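Local coordinates for tryptophanyl-tRNA synthetase (Thermus thermophilus, PDB 2EL7), which attaches L-tryptophan to tRNA(Trp) at the cost of ATP, as a homodimeric class I aminoacyl-tRNA synthetase, at the interface of chains A and B. Residues are numbered along the deposited sequence; one frame, centred on the assembly and turned at random. Chains: chain A/B, Tryptophanyl-tRNA synthetase.

The interface of chains A and B. Residues chain A 92, 95-96, 318, 322, 327; chain B 44, 85, 88, 91.
B:Tyr44 reaches across the dimer interface and lies between A:Trp95, A:Glu92 and A:Leu327. The enzyme is a homodimeric class I aminoacyl-tRNA synthetase, and this patch is part of its two-fold interface. A twin patch exists with the chains exchanged. Helix 89-99 contributes from both subunits, through A:Glu92, A:Trp95 and A:Val96 on one side and B:Thr91 on the other.

Hydrogen bonds to chain A hold B:Tyr44 at its hydroxyl and at its backbone carbonyl. Its phenol OH donates to the A:Glu92 carboxylate oxygen OE2 over 2.9 Å, on the anti lone pair. The carboxylate and phenol planes are 71° apart. A:Glu92 gets there with CG anti to its backbone N (chi1 -178°) and the chain extended beyond it. At the other end, the indole N-H of A:Trp95 donates to the backbone carbonyl of B:Tyr44, with NE1 to O at 3.2 Å. The oxygen lies in the indole plane, at its edge, but NE1 sits above the carbonyl plane.

A charged partner of A:Glu92 comes from its own subunit. A:Arg322, on helix 296-324, forms a salt bridge from NH2 to OE1 of A:Glu92 at 3.0 Å. This may steady the carboxylate that receives the phenol. A:Met318 places CG over one face of the guanidinium.

The rings of A:Trp95 and B:Tyr44 meet edge to face, planes 70° apart. Indole CD1 sits over one phenol face toward the rim, 3.5 Å from B:Tyr44 CD2. B:Ser85 lays CB over the opposite face, toward the rim, from within the same chain. A:Leu327 brings methyl CD2 to the phenol tip, 3.5 Å from OH of B:Tyr44, at about a right angle to the tyrosine side chain, and also touches B:Ser85.

B:Thr91 packs its CB and OG1 against the start of the A:Glu92 side chain. Its hydroxyl OG1 donates a hydrogen bond to the carbonyl O of B:Pro88 at 3.0 Å, within chain B. The B:Pro88 ring carbon CB lies 3.6 Å from OE1 of A:Glu92.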
ATOM      1  N   GLU A  92       1.255  -3.391  -4.010  1.00 25.40           N
ATOM      2  CA  GLU A  92       2.433  -2.692  -4.505  1.00 25.21           C
ATOM      3  C   GLU A  92       2.000  -1.722  -5.613  1.00 30.00           C
ATOM      4  O   GLU A  92       2.438  -0.559  -5.664  1.00 27.10           O
ATOM      5  CB  GLU A  92       3.443  -3.680  -5.042  1.00 15.96           C
ATOM      6  CG  GLU A  92       4.699  -3.017  -5.525  1.00 19.65           C
ATOM      7  CD  GLU A  92       5.632  -3.982  -6.201  1.00 18.35           C
ATOM      8  OE1 GLU A  92       5.419  -5.196  -6.029  1.00 28.77           O
ATOM      9  OE2 GLU A  92       6.578  -3.529  -6.894  1.00 28.55           O
ATOM     10  N   TRP A  95       0.644   1.371  -4.186  1.00 22.80           N
ATOM     11  CA  TRP A  95       1.483   2.503  -3.827  1.00 24.15           C
ATOM     12  C   TRP A  95       1.648   3.382  -5.051  1.00 24.37           C
ATOM     13  O   TRP A  95       1.508   4.607  -4.957  1.00 29.63           O
ATOM     14  CB  TRP A  95       2.860   2.052  -3.312  1.00 13.24           C
ATOM     15  CG  TRP A  95       3.837   3.194  -3.270  1.00 19.13           C
ATOM     16  CD1 TRP A  95       4.996   3.307  -3.980  1.00 21.34           C
ATOM     17  CD2 TRP A  95       3.708   4.413  -2.525  1.00 20.41           C
ATOM     18  NE1 TRP A  95       5.597   4.524  -3.728  1.00 23.36           N
ATOM     19  CE2 TRP A  95       4.828   5.218  -2.836  1.00 20.03           C
ATOM     20  CE3 TRP A  95       2.757   4.905  -1.624  1.00 23.27           C
ATOM     21  CZ2 TRP A  95       5.022   6.478  -2.279  1.00 25.43           C
ATOM     22  CZ3 TRP A  95       2.956   6.168  -1.066  1.00 21.27           C
ATOM     23  CH2 TRP A  95       4.077   6.935  -1.397  1.00 27.22           C
ATOM     24  N   VAL A  96       1.928   2.758  -6.200  1.00 28.60           N
ATOM     25  CA  VAL A  96       2.122   3.509  -7.446  1.00 27.24           C
ATOM     26  C   VAL A  96       0.907   4.372  -7.697  1.00 23.91           C
ATOM     27  O   VAL A  96       1.028   5.570  -7.886  1.00 25.36           O
ATOM     28  CB  VAL A  96       2.364   2.573  -8.672  1.00 19.82           C
ATOM     29  CG1 VAL A  96       2.553   3.413  -9.942  1.00 22.41           C
ATOM     30  CG2 VAL A  96       3.617   1.718  -8.436  1.00 13.58           C
ATOM     31  N   MET A 318       2.672  -6.566 -12.834  1.00 27.38           N
ATOM     32  CA  MET A 318       3.581  -5.856 -11.949  1.00 28.70           C
ATOM     33  C   MET A 318       4.996  -5.717 -12.554  1.00 29.07           C
ATOM     34  O   MET A 318       5.713  -4.764 -12.259  1.00 38.15           O
ATOM     35  CB  MET A 318       3.621  -6.565 -10.582  1.00 37.54           C
ATOM     36  CG  MET A 318       4.107  -5.699  -9.420  1.00 41.44           C
ATOM     37  SD  MET A 318       3.042  -4.213  -9.225  1.00 39.39           S
ATOM     38  CE  MET A 318       4.189  -2.919  -9.428  1.00 26.52           C
ATOM     39  N   ARG A 322       6.673  -2.043 -13.022  1.00 27.17           N
ATOM     40  CA  ARG A 322       7.970  -1.695 -12.445  1.00 28.86           C
ATOM     41  C   ARG A 322       8.937  -1.150 -13.504  1.00 28.01           C
ATOM     42  O   ARG A 322       9.690  -0.196 -13.263  1.00 32.10           O
ATOM     43  CB  ARG A 322       8.581  -2.916 -11.715  1.00 28.86           C
ATOM     44  CG  ARG A 322       7.859  -3.241 -10.408  1.00 33.13           C
ATOM     45  CD  ARG A 322       8.537  -4.268  -9.519  1.00 19.30           C
ATOM     46  NE  ARG A 322       8.218  -5.603  -9.986  1.00 34.64           N
ATOM     47  CZ  ARG A 322       7.679  -6.572  -9.252  1.00 31.83           C
ATOM     48  NH1 ARG A 322       7.436  -7.735  -9.827  1.00 50.17           N
ATOM     49  NH2 ARG A 322       7.379  -6.399  -7.965  1.00 33.98           N
ATOM     50  N   LEU A 327      11.901   1.737 -12.472  1.00 29.72           N
ATOM     51  CA  LEU A 327      12.624   1.243 -11.309  1.00 24.61           C
ATOM     52  C   LEU A 327      13.869   0.476 -11.718  1.00 27.74           C
ATOM     53  O   LEU A 327      13.935  -0.067 -12.821  1.00 29.34           O
ATOM     54  CB  LEU A 327      11.729   0.312 -10.482  1.00 32.23           C
ATOM     55  CG  LEU A 327      10.895   0.844  -9.312  1.00 34.91           C
ATOM     56  CD1 LEU A 327      10.567   2.294  -9.476  1.00 25.16           C
ATOM     57  CD2 LEU A 327       9.644  -0.020  -9.184  1.00 31.32           C
TER
ATOM     58  N   TYR B  44      11.169   4.259  -4.053  1.00 34.72           N
ATOM     59  CA  TYR B  44       9.724   4.508  -4.153  1.00 37.44           C
ATOM     60  C   TYR B  44       9.337   5.916  -3.695  1.00 39.90           C
ATOM     61  O   TYR B  44       8.228   6.387  -3.967  1.00 41.79           O
ATOM     62  CB  TYR B  44       8.915   3.424  -3.399  1.00 31.87           C
ATOM     63  CG  TYR B  44       8.364   2.336  -4.318  1.00 31.44           C
ATOM     64  CD1 TYR B  44       8.210   1.005  -3.883  1.00 43.19           C
ATOM     65  CD2 TYR B  44       8.023   2.632  -5.636  1.00 40.21           C
ATOM     66  CE1 TYR B  44       7.736  -0.013  -4.762  1.00 25.88           C
ATOM     67  CE2 TYR B  44       7.549   1.635  -6.519  1.00 42.41           C
ATOM     68  CZ  TYR B  44       7.411   0.322  -6.087  1.00 41.51           C
ATOM     69  OH  TYR B  44       6.976  -0.624  -7.012  1.00 34.43           O
ATOM     70  N   SER B  85      12.356  -0.948  -3.479  1.00 33.63           N
ATOM     71  CA  SER B  85      11.428  -1.735  -4.304  1.00 28.22           C
ATOM     72  C   SER B  85      11.832  -3.175  -4.569  1.00 25.38           C
ATOM     73  O   SER B  85      11.074  -3.915  -5.174  1.00 30.96           O
ATOM     74  CB  SER B  85      11.183  -1.049  -5.652  1.00 32.64           C
ATOM     75  OG  SER B  85      12.383  -0.900  -6.401  1.00 32.59           O
ATOM     76  N   PRO B  88       9.234  -6.107  -2.013  1.00 41.39           N
ATOM     77  CA  PRO B  88       7.823  -5.714  -2.112  1.00 38.39           C
ATOM     78  C   PRO B  88       6.945  -5.923  -0.877  1.00 40.60           C
ATOM     79  O   PRO B  88       5.915  -5.255  -0.709  1.00 39.98           O
ATOM     80  CB  PRO B  88       7.339  -6.541  -3.296  1.00 40.86           C
ATOM     81  CG  PRO B  88       8.076  -7.844  -3.081  1.00 39.73           C
ATOM     82  CD  PRO B  88       9.489  -7.309  -2.837  1.00 48.10           C
ATOM     83  N   THR B  91       5.159  -2.958   0.981  1.00 26.03           N
ATOM     84  CA  THR B  91       4.028  -2.149   0.534  1.00 29.90           C
ATOM     85  C   THR B  91       2.757  -2.830   1.020  1.00 34.61           C
ATOM     86  O   THR B  91       1.714  -2.188   1.182  1.00 34.22           O
ATOM     87  CB  THR B  91       3.935  -2.011  -0.998  1.00 34.15           C
ATOM     88  OG1 THR B  91       3.765  -3.305  -1.592  1.00 39.81           O
ATOM     89  CG2 THR B  91       5.159  -1.310  -1.537  1.00 28.26           C
TER